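Local coordinates for protein lombricine kinase (Urechis caupo, PDB 3JQ3) that probably catalyses the reversible transfer of a phosphoryl group between ATP and the guanidino compound lombricine, as a kinase of the ATP:guanido phosphotransferase family, at residues 115-120 with 279-284; 128-133 with 219-224; 146-151 with 249-254. All coordinates share one frame; numbering follows the deposited sequence.

Interaction 1 of 3, residues 115-120 with 279-284; sequences SCRIRT and RASVHV. With ADP (adenosine-5'-diphosphate), chain B.
Arg117 and Ser281 form a hydrogen-bonded antiparallel pair at the middle of two neighbouring strands: Ser281 N gives a nearly straight bond to Arg117 O (2.7 Å, 171°), and Arg117 N returns one to Ser281 O. Two residues further along each strand, Arg119 and Arg279 pair in the same way. Between these pairs, Ile118 CG1 packs on the methyl of Ala280, on the face covered by helices 233-252 and 333-355; the opposite face carries the nucleotide. There Arg117 runs along ADP from base to phosphate. Its CB lies by adenine C6, CG a little further off by C5, CD by C4 and C5, and NE near the ribose O4', which stands over one face of the guanidinium. With CG anti to the backbone N (chi1 -178°) and the chain extended as far as NE, Arg117 NH1 donates to ADP O2B at 2.7 Å and NH2 only weakly. Arg119, bent at chi2, lays its guanidinium face on Arg279 CB and grips ADP O3B through Arg119 NE (2.7 Å); Arg279 NE reaches the same oxygen weakly, while Arg279 NH2 is salt-bridged to Asp322. The base is read by two serines, Ser115 OG donating to ADP N1 (2.7 Å) and Ser281 OG to ADP N7 (2.7 Å). A water bridges Ser281 OG, Arg279 O and, weakly, Arg117 NH2. The His283 ring lies against the adenine, N1 over one of its faces. Paired strands bearing arginines around the diphosphate and serines at adenine form much of the nucleotide site of the phosphagen kinase catalytic domain.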
loop_
_atom_site.group_PDB
_atom_site.type_symbol
_atom_site.label_atom_id
_atom_site.label_comp_id
_atom_site.label_asym_id
_atom_site.label_seq_id
_atom_site.Cartn_x
_atom_site.Cartn_y
_atom_site.Cartn_z
ATOM N N SER A 115 -14.975 32.106 -9.666
ATOM C CA SER A 115 -14.292 31.267 -10.644
ATOM C C SER A 115 -15.137 30.064 -11.047
ATOM O O SER A 115 -16.059 29.673 -10.332
ATOM C CB SER A 115 -12.939 30.800 -10.099
ATOM O OG SER A 115 -13.104 30.059 -8.903
ATOM N N CYS A 116 -14.816 29.480 -12.195
ATOM C CA CYS A 116 -15.544 28.319 -12.687
ATOM C C CYS A 116 -14.595 27.198 -13.078
ATOM O O CYS A 116 -13.515 27.442 -13.611
ATOM C CB CYS A 116 -16.427 28.702 -13.874
ATOM S SG CYS A 116 -17.666 29.950 -13.485
ATOM N N ARG A 117 -15.011 25.966 -12.814
ATOM C CA ARG A 117 -14.161 24.807 -13.041
ATOM C C ARG A 117 -14.998 23.611 -13.484
ATOM O O ARG A 117 -16.064 23.351 -12.931
ATOM C CB ARG A 117 -13.393 24.477 -11.758
ATOM C CG ARG A 117 -12.427 23.311 -11.865
ATOM C CD ARG A 117 -11.590 23.200 -10.595
ATOM N NE ARG A 117 -10.672 22.065 -10.627
ATOM C CZ ARG A 117 -10.983 20.842 -10.210
ATOM N NH1 ARG A 117 -10.083 19.869 -10.276
ATOM N NH2 ARG A 117 -12.194 20.588 -9.730
ATOM N N ILE A 118 -14.514 22.895 -14.492
ATOM C CA ILE A 118 -15.192 21.696 -14.971
ATOM C C ILE A 118 -14.175 20.595 -15.233
ATOM O O ILE A 118 -13.211 20.798 -15.971
ATOM C CB ILE A 118 -15.986 21.970 -16.262
ATOM C CG1 ILE A 118 -17.064 23.029 -16.011
ATOM C CG2 ILE A 118 -16.604 20.684 -16.786
ATOM C CD1 ILE A 118 -17.805 23.462 -17.264
ATOM N N ARG A 119 -14.383 19.435 -14.621
ATOM C CA ARG A 119 -13.435 18.337 -14.772
ATOM C C ARG A 119 -14.094 17.012 -15.132
ATOM O O ARG A 119 -15.259 16.771 -14.817
ATOM C CB ARG A 119 -12.575 18.178 -13.511
ATOM C CG ARG A 119 -13.341 17.823 -12.241
ATOM C CD ARG A 119 -13.601 16.322 -12.122
ATOM N NE ARG A 119 -14.016 15.942 -10.773
ATOM C CZ ARG A 119 -14.619 14.796 -10.470
ATOM N NH1 ARG A 119 -14.961 14.534 -9.212
ATOM N NH2 ARG A 119 -14.886 13.916 -11.425
ATOM N N THR A 120 -13.326 16.161 -15.803
ATOM C CA THR A 120 -13.747 14.800 -16.101
ATOM C C THR A 120 -12.507 13.920 -16.203
ATOM O O THR A 120 -11.380 14.412 -16.129
ATOM C CB THR A 120 -14.547 14.720 -17.416
ATOM O OG1 THR A 120 -15.207 13.449 -17.506
ATOM C CG2 THR A 120 -13.631 14.895 -18.613
ATOM N N ARG A 279 -17.498 16.924 -12.940
ATOM C CA ARG A 279 -17.812 17.794 -11.816
ATOM C C ARG A 279 -17.626 19.249 -12.222
ATOM O O ARG A 279 -16.501 19.741 -12.316
ATOM C CB ARG A 279 -16.945 17.476 -10.598
ATOM C CG ARG A 279 -17.463 18.102 -9.305
ATOM C CD ARG A 279 -16.565 17.778 -8.113
ATOM N NE ARG A 279 -15.527 18.783 -7.915
ATOM C CZ ARG A 279 -15.643 19.818 -7.090
ATOM N NH1 ARG A 279 -16.748 19.982 -6.380
ATOM N NH2 ARG A 279 -14.652 20.690 -6.972
ATOM N N ALA A 280 -18.739 19.923 -12.481
ATOM C CA ALA A 280 -18.723 21.344 -12.777
ATOM C C ALA A 280 -18.938 22.094 -11.478
ATOM O O ALA A 280 -19.888 21.820 -10.750
ATOM C CB ALA A 280 -19.813 21.688 -13.773
ATOM N N SER A 281 -18.058 23.042 -11.186
ATOM C CA SER A 281 -18.145 23.778 -9.936
ATOM C C SER A 281 -17.886 25.265 -10.123
ATOM O O SER A 281 -17.283 25.692 -11.109
ATOM C CB SER A 281 -17.143 23.222 -8.929
ATOM O OG SER A 281 -15.822 23.559 -9.311
ATOM N N VAL A 282 -18.349 26.045 -9.155
ATOM C CA VAL A 282 -18.031 27.458 -9.080
ATOM C C VAL A 282 -17.570 27.786 -7.667
ATOM O O VAL A 282 -17.914 27.088 -6.711
ATOM C CB VAL A 282 -19.256 28.334 -9.392
ATOM C CG1 VAL A 282 -19.803 28.019 -10.776
ATOM C CG2 VAL A 282 -20.326 28.139 -8.325
ATOM N N HIS A 283 -16.773 28.840 -7.541
ATOM C CA HIS A 283 -16.521 29.441 -6.246
ATOM C C HIS A 283 -17.497 30.596 -6.118
ATOM O O HIS A 283 -17.422 31.564 -6.872
ATOM C CB HIS A 283 -15.077 29.929 -6.140
ATOM C CG HIS A 283 -14.099 28.844 -5.814
ATOM N ND1 HIS A 283 -12.863 29.096 -5.256
ATOM C CD2 HIS A 283 -14.182 27.499 -5.948
ATOM C CE1 HIS A 283 -12.223 27.956 -5.075
ATOM N NE2 HIS A 283 -13.002 26.970 -5.487
ATOM N N VAL A 284 -18.434 30.476 -5.184
ATOM C CA VAL A 284 -19.479 31.476 -5.021
ATOM C C VAL A 284 -19.559 31.958 -3.577
ATOM O O VAL A 284 -19.619 31.156 -2.643
ATOM C CB VAL A 284 -20.852 30.935 -5.481
ATOM C CG1 VAL A 284 -21.117 29.572 -4.867
ATOM C CG2 VAL A 284 -21.962 31.914 -5.133
HETATM P PB ADP B . -12.017 17.302 -7.644
HETATM O O1B ADP B . -11.413 16.108 -6.942
HETATM O O2B ADP B . -11.027 18.169 -8.380
HETATM O O3B ADP B . -13.261 16.982 -8.434
HETATM P PA ADP B . -11.688 18.566 -5.130
HETATM O O1A ADP B . -10.661 17.477 -4.933
HETATM O O2A ADP B . -12.667 18.895 -4.027
HETATM O O3A ADP B . -12.556 18.241 -6.451
HETATM O "O5'" ADP B . -10.926 19.936 -5.499
HETATM C "C5'" ADP B . -9.626 19.947 -6.088
HETATM C "C4'" ADP B . -9.136 21.390 -6.140
HETATM O "O4'" ADP B . -9.839 22.122 -7.149
HETATM C "C3'" ADP B . -9.379 22.103 -4.819
HETATM O "O3'" ADP B . -8.129 22.496 -4.243
HETATM C "C2'" ADP B . -10.188 23.340 -5.155
HETATM O "O2'" ADP B . -9.587 24.501 -4.575
HETATM C "C1'" ADP B . -10.161 23.430 -6.671
HETATM N N9 ADP B . -11.468 23.893 -7.208
HETATM C C8 ADP B . -12.619 23.196 -7.221
HETATM N N7 ADP B . -13.622 23.920 -7.786
HETATM C C5 ADP B . -13.113 25.111 -8.150
HETATM C C6 ADP B . -13.623 26.342 -8.801
HETATM N N6 ADP B . -14.917 26.457 -9.189
HETATM N N1 ADP B . -12.750 27.353 -8.992
HETATM C C2 ADP B . -11.460 27.261 -8.613
HETATM N N3 ADP B . -10.931 26.176 -8.020
HETATM C C4 ADP B . -11.693 25.087 -7.764
HETATM O O HOH W 1 -14.877 21.335 -10.474
#

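Interaction 2 of 3, residues 128-133 with 219-224. With ADP (adenosine-5'-diphosphate), chain B.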
loop_
_atom_site.group_PDB
_atom_site.type_symbol
_atom_site.label_atom_id
_atom_site.label_comp_id
_atom_site.label_asym_id
_atom_site.label_seq_id
_atom_site.Cartn_x
_atom_site.Cartn_y
_atom_site.Cartn_z
ATOM N N CYS A 128 -4.763 -1.040 -19.208
ATOM C CA CYS A 128 -5.347 -1.233 -17.882
ATOM C C CYS A 128 -5.388 0.041 -17.036
ATOM O O CYS A 128 -4.570 0.946 -17.207
ATOM C CB CYS A 128 -4.581 -2.318 -17.123
ATOM S SG CYS A 128 -4.973 -4.003 -17.629
ATOM N N TYR A 129 -6.346 0.096 -16.117
ATOM C CA TYR A 129 -6.416 1.179 -15.146
ATOM C C TYR A 129 -5.246 1.082 -14.167
ATOM O O TYR A 129 -4.606 0.034 -14.063
ATOM C CB TYR A 129 -7.741 1.127 -14.383
ATOM C CG TYR A 129 -8.964 1.430 -15.221
ATOM C CD1 TYR A 129 -9.013 2.557 -16.033
ATOM C CD2 TYR A 129 -10.078 0.602 -15.182
ATOM C CE1 TYR A 129 -10.131 2.839 -16.796
ATOM C CE2 TYR A 129 -11.203 0.880 -15.938
ATOM C CZ TYR A 129 -11.223 1.999 -16.743
ATOM O OH TYR A 129 -12.338 2.283 -17.498
ATOM N N PRO A 130 -4.964 2.176 -13.441
ATOM C CA PRO A 130 -3.853 2.241 -12.481
ATOM C C PRO A 130 -3.780 1.100 -11.455
ATOM O O PRO A 130 -2.679 0.763 -11.021
ATOM C CB PRO A 130 -4.085 3.581 -11.779
ATOM C CG PRO A 130 -4.725 4.422 -12.825
ATOM C CD PRO A 130 -5.623 3.485 -13.600
ATOM N N PRO A 131 -4.921 0.517 -11.061
ATOM C CA PRO A 131 -4.791 -0.581 -10.096
ATOM C C PRO A 131 -4.057 -1.795 -10.669
ATOM O O PRO A 131 -3.421 -2.531 -9.911
ATOM C CB PRO A 131 -6.246 -0.949 -9.784
ATOM C CG PRO A 131 -7.034 0.274 -10.119
ATOM C CD PRO A 131 -6.328 0.895 -11.284
ATOM N N SER A 132 -4.133 -1.989 -11.984
ATOM C CA SER A 132 -3.634 -3.217 -12.602
ATOM C C SER A 132 -2.559 -3.004 -13.664
ATOM O O SER A 132 -1.854 -3.941 -14.026
ATOM C CB SER A 132 -4.794 -4.013 -13.211
ATOM O OG SER A 132 -5.696 -4.468 -12.215
ATOM N N CYS A 133 -2.435 -1.782 -14.167
ATOM C CA CYS A 133 -1.517 -1.520 -15.275
ATOM C C CYS A 133 -0.064 -1.830 -14.922
ATOM O O CYS A 133 0.349 -1.695 -13.773
ATOM C CB CYS A 133 -1.643 -0.075 -15.768
ATOM S SG CYS A 133 -1.005 1.173 -14.629
ATOM N N GLU A 219 -4.949 9.328 -10.894
ATOM C CA GLU A 219 -5.952 8.363 -10.461
ATOM C C GLU A 219 -6.656 7.780 -11.680
ATOM O O GLU A 219 -7.204 6.679 -11.630
ATOM C CB GLU A 219 -6.956 9.007 -9.506
ATOM C CG GLU A 219 -6.317 9.551 -8.240
ATOM C CD GLU A 219 -7.332 9.907 -7.175
ATOM O OE1 GLU A 219 -8.546 9.754 -7.432
ATOM O OE2 GLU A 219 -6.915 10.338 -6.079
ATOM N N ASP A 220 -6.629 8.532 -12.773
ATOM C CA ASP A 220 -7.118 8.058 -14.059
ATOM C C ASP A 220 -5.989 8.162 -15.070
ATOM O O ASP A 220 -4.954 8.766 -14.790
ATOM C CB ASP A 220 -8.296 8.910 -14.535
ATOM C CG ASP A 220 -9.464 8.883 -13.575
ATOM O OD1 ASP A 220 -9.929 7.775 -13.234
ATOM O OD2 ASP A 220 -9.923 9.971 -13.169
ATOM N N HIS A 221 -6.183 7.577 -16.248
ATOM C CA HIS A 221 -5.215 7.749 -17.319
ATOM C C HIS A 221 -5.076 9.234 -17.620
ATOM O O HIS A 221 -3.973 9.782 -17.605
ATOM C CB HIS A 221 -5.633 6.984 -18.577
ATOM C CG HIS A 221 -5.514 5.497 -18.447
ATOM N ND1 HIS A 221 -6.171 4.620 -19.285
ATOM C CD2 HIS A 221 -4.823 4.731 -17.569
ATOM C CE1 HIS A 221 -5.884 3.381 -18.934
ATOM N NE2 HIS A 221 -5.068 3.419 -17.894
ATOM N N MET A 222 -6.210 9.883 -17.874
ATOM C CA MET A 222 -6.234 11.311 -18.163
ATOM C C MET A 222 -7.266 12.043 -17.310
ATOM O O MET A 222 -8.445 11.687 -17.295
ATOM C CB MET A 222 -6.512 11.553 -19.651
ATOM C CG MET A 222 -6.290 12.992 -20.095
ATOM S SD MET A 222 -6.292 13.197 -21.887
ATOM C CE MET A 222 -8.005 12.831 -22.261
ATOM N N ARG A 223 -6.808 13.063 -16.589
ATOM C CA ARG A 223 -7.697 13.948 -15.848
ATOM C C ARG A 223 -7.739 15.289 -16.567
ATOM O O ARG A 223 -6.706 15.926 -16.762
ATOM C CB ARG A 223 -7.210 14.136 -14.412
ATOM C CG ARG A 223 -8.007 15.169 -13.620
ATOM C CD ARG A 223 -9.167 14.545 -12.854
ATOM N NE ARG A 223 -8.799 14.216 -11.478
ATOM C CZ ARG A 223 -9.036 15.001 -10.429
ATOM N NH1 ARG A 223 -9.649 16.167 -10.594
ATOM N NH2 ARG A 223 -8.662 14.621 -9.213
ATOM N N VAL A 224 -8.932 15.710 -16.971
ATOM C CA VAL A 224 -9.084 16.941 -17.737
ATOM C C VAL A 224 -9.753 18.029 -16.906
ATOM O O VAL A 224 -10.770 17.793 -16.256
ATOM C CB VAL A 224 -9.895 16.709 -19.027
ATOM C CG1 VAL A 224 -9.951 17.981 -19.854
ATOM C CG2 VAL A 224 -9.288 15.572 -19.835
HETATM P PB ADP B . -12.017 17.302 -7.644
HETATM O O1B ADP B . -11.413 16.108 -6.942
HETATM O O2B ADP B . -11.027 18.169 -8.380
HETATM O O3B ADP B . -13.261 16.982 -8.434
HETATM P PA ADP B . -11.688 18.566 -5.130
HETATM O O1A ADP B . -10.661 17.477 -4.933
HETATM O O2A ADP B . -12.667 18.895 -4.027
HETATM O O3A ADP B . -12.556 18.241 -6.451
HETATM O "O5'" ADP B . -10.926 19.936 -5.499
HETATM C "C5'" ADP B . -9.626 19.947 -6.088
HETATM C "C4'" ADP B . -9.136 21.390 -6.140
HETATM O "O4'" ADP B . -9.839 22.122 -7.149
HETATM C "C3'" ADP B . -9.379 22.103 -4.819
HETATM O "O3'" ADP B . -8.129 22.496 -4.243
HETATM C "C2'" ADP B . -10.188 23.340 -5.155
HETATM O "O2'" ADP B . -9.587 24.501 -4.575
HETATM C "C1'" ADP B . -10.161 23.430 -6.671
HETATM N N9 ADP B . -11.468 23.893 -7.208
HETATM C C8 ADP B . -12.619 23.196 -7.221
HETATM N N7 ADP B . -13.622 23.920 -7.786
HETATM C C5 ADP B . -13.113 25.111 -8.150
HETATM C C6 ADP B . -13.623 26.342 -8.801
HETATM N N6 ADP B . -14.917 26.457 -9.189
HETATM N N1 ADP B . -12.750 27.353 -8.992
HETATM C C2 ADP B . -11.460 27.261 -8.613
HETATM N N3 ADP B . -10.931 26.176 -8.020
HETATM C C4 ADP B . -11.693 25.087 -7.764
#
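His221 NE2 donates to the backbone carbonyl oxygen of Cys128 at 2.6 Å, with an N-H...O angle of 151°. The oxygen sits in the plane of the imidazole, at its edge, whereas the nitrogen stands 44° out of the carbonyl plane. Two further contacts flank this bond. Tyr129 CD1 lies 4.3 Å above one face of the His221 imidazole, near its rim, with the two ring planes inclined at 41°, and Pro130 sets CG against Glu219 O at 3.6 Å. The next shell fixes both partners. His221 ND1 is bonded to Ile124 N, while Tyr129 O accepts from both Ser132 N and Cys133 N, closing a tight turn in 128-133; Cys128 N is held by Glu137. Just beyond the histidine, strand 222-229 begins, and Arg223, bent at chi2 and chi3, brings NH1 to ADP O2B at 3.3 Å, the oxygen in the guanidinium plane at its edge. With one ring nitrogen donating to Cys128 O and the other engaged with a backbone N-H, the imidazole is pinned between two main-chain groups, consistent with a neutral histidine carrying its proton on NE2.

Interaction 3 of 3, residues 146-151 with 249-254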
loop_
_atom_site.group_PDB
_atom_site.type_symbol
_atom_site.label_atom_id
_atom_site.label_comp_id
_atom_site.label_asym_id
_atom_site.label_seq_id
_atom_site.Cartn_x
_atom_site.Cartn_y
_atom_site.Cartn_z
ATOM N N THR A 146 0.528 12.349 -24.417
ATOM C CA THR A 146 1.458 13.439 -24.717
ATOM C C THR A 146 1.635 13.632 -26.217
ATOM O O THR A 146 1.762 14.757 -26.695
ATOM C CB THR A 146 2.845 13.224 -24.069
ATOM O OG1 THR A 146 3.400 11.981 -24.515
ATOM C CG2 THR A 146 2.735 13.215 -22.551
ATOM N N THR A 147 1.648 12.528 -26.955
ATOM C CA THR A 147 1.736 12.581 -28.410
ATOM C C THR A 147 0.546 13.340 -28.984
ATOM O O THR A 147 0.688 14.117 -29.926
ATOM C CB THR A 147 1.781 11.170 -29.022
ATOM O OG1 THR A 147 3.087 10.608 -28.835
ATOM C CG2 THR A 147 1.469 11.221 -30.508
ATOM N N ALA A 148 -0.627 13.111 -28.401
ATOM C CA ALA A 148 -1.848 13.776 -28.836
ATOM C C ALA A 148 -1.834 15.256 -28.469
ATOM O O ALA A 148 -2.167 16.106 -29.292
ATOM C CB ALA A 148 -3.064 13.093 -28.232
ATOM N N LEU A 149 -1.445 15.554 -27.231
ATOM C CA LEU A 149 -1.415 16.928 -26.743
ATOM C C LEU A 149 -0.499 17.812 -27.586
ATOM O O LEU A 149 -0.778 18.992 -27.793
ATOM C CB LEU A 149 -0.967 16.972 -25.280
ATOM C CG LEU A 149 -1.807 16.209 -24.251
ATOM C CD1 LEU A 149 -1.116 16.232 -22.897
ATOM C CD2 LEU A 149 -3.216 16.777 -24.152
ATOM N N ALA A 150 0.597 17.238 -28.071
ATOM C CA ALA A 150 1.573 17.998 -28.844
ATOM C C ALA A 150 1.026 18.415 -30.210
ATOM O O ALA A 150 1.635 19.223 -30.910
ATOM C CB ALA A 150 2.861 17.206 -29.001
ATOM N N GLY A 151 -0.124 17.863 -30.581
ATOM C CA GLY A 151 -0.768 18.220 -31.832
ATOM C C GLY A 151 -1.752 19.364 -31.667
ATOM O O GLY A 151 -2.275 19.892 -32.646
ATOM N N GLU A 249 -9.320 13.515 -31.456
ATOM C CA GLU A 249 -9.045 13.598 -32.884
ATOM C C GLU A 249 -7.583 13.264 -33.175
ATOM O O GLU A 249 -7.276 12.574 -34.146
ATOM C CB GLU A 249 -9.384 14.997 -33.401
ATOM C CG GLU A 249 -9.238 15.178 -34.904
ATOM C CD GLU A 249 -9.430 16.624 -35.337
ATOM O OE1 GLU A 249 -9.452 17.514 -34.457
ATOM O OE2 GLU A 249 -9.556 16.872 -36.556
ATOM N N GLN A 250 -6.685 13.758 -32.329
ATOM C CA GLN A 250 -5.264 13.458 -32.464
ATOM C C GLN A 250 -4.982 11.997 -32.134
ATOM O O GLN A 250 -4.050 11.398 -32.673
ATOM C CB GLN A 250 -4.430 14.369 -31.562
ATOM C CG GLN A 250 -4.530 15.837 -31.918
ATOM C CD GLN A 250 -4.120 16.111 -33.350
ATOM O OE1 GLN A 250 -3.097 15.613 -33.823
ATOM N NE2 GLN A 250 -4.918 16.909 -34.051
ATOM N N MET A 251 -5.790 11.430 -31.243
ATOM C CA MET A 251 -5.646 10.032 -30.851
ATOM C C MET A 251 -6.053 9.066 -31.963
ATOM O O MET A 251 -5.448 8.007 -32.117
ATOM C CB MET A 251 -6.443 9.746 -29.577
ATOM C CG MET A 251 -5.764 10.234 -28.308
ATOM S SD MET A 251 -6.826 10.175 -26.851
ATOM C CE MET A 251 -7.330 8.459 -26.846
ATOM N N LYS A 252 -7.076 9.429 -32.732
ATOM C CA LYS A 252 -7.518 8.589 -33.845
ATOM C C LYS A 252 -6.404 8.361 -34.860
ATOM O O LYS A 252 -6.330 7.302 -35.483
ATOM C CB LYS A 252 -8.746 9.189 -34.534
ATOM C CG LYS A 252 -10.070 8.702 -33.968
ATOM C CD LYS A 252 -10.201 7.191 -34.118
ATOM C CE LYS A 252 -11.492 6.670 -33.499
ATOM N NZ LYS A 252 -11.597 5.188 -33.611
ATOM N N LYS A 253 -5.541 9.359 -35.018
ATOM C CA LYS A 253 -4.397 9.250 -35.918
ATOM C C LYS A 253 -3.529 8.044 -35.568
ATOM O O LYS A 253 -2.767 7.554 -36.402
ATOM C CB LYS A 253 -3.554 10.527 -35.871
ATOM C CG LYS A 253 -4.155 11.713 -36.612
ATOM C CD LYS A 253 -3.306 12.961 -36.412
ATOM C CE LYS A 253 -3.594 14.011 -37.471
ATOM N NZ LYS A 253 -5.043 14.335 -37.561
ATOM N N ASN A 254 -3.649 7.570 -34.333
ATOM C CA ASN A 254 -2.847 6.446 -33.861
ATOM C C ASN A 254 -3.700 5.265 -33.416
ATOM O O ASN A 254 -3.232 4.393 -32.686
ATOM C CB ASN A 254 -1.934 6.888 -32.718
ATOM C CG ASN A 254 -0.989 7.997 -33.127
ATOM O OD1 ASN A 254 -0.818 8.276 -34.314
ATOM N ND2 ASN A 254 -0.367 8.639 -32.144
#
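This is a small, mostly apolar helix-to-helix contact at the periphery of the catalytic domain, joining the C-terminal ends of helices 135-149 and 233-252, which follow strands 113-122 and 222-229 of the large antiparallel sheet. The centre of the contact lies about 22 Å from the centre of the chain, away from the nucleotide site. Ala148 is the middle of it: its small side chain lets the backbones approach to 5.0 Å between Ala148 CA and Gln250 CA. The Ala148 methyl touches two successive residues of the other helix, meeting Gln250 CB at 3.8 Å and Met251 CG at 3.9 Å. Beyond CG the chain of Met251 leads away from Ala148 and touches Ile124, Arg256 and Tyr258 of nearby loops. Ile247, one turn earlier on helix 233-252, continues the apolar packing against Ala148 and Leu149. At the exposed side polar residues take part mainly through their carbons. Thr147 directs its methyl, rather than its hydroxyl, at the side chain of Asn254; the hydroxyl is taken by Arg143 O within its own helix. Gln250, bent at chi2 (-57°), lies alongside Ala148 and Gly151. Gln250 CG rests 3.5 Å from Ala148 O, an oxygen already bonded to Gly151 N, and Gln250 OE1 lies 4.0 Å from Gly151 CA.

How the interactions relate
Strands 113-122 and 222-229 are neighbours in one sheet, so interactions 1 and 2 meet directly: Val224 N probably bonds to Thr120 O, and Arg117 and Arg223 converge on the same phosphate of ADP. Both are buried, but interaction 1 is a regular ladder of backbone bonds with an arginine-rich ligand face, while interaction 2 ties an irregular loop to the start of a strand mainly through one hydrogen bond from a histidine. Interaction 3 is peripheral and only partly buried, about 26 Å from interaction 1 between centres, and relies on small apolar contacts. Helix 135-149 links the last two, packing on His221 with its Val141 and on Gln250 with its Ala148.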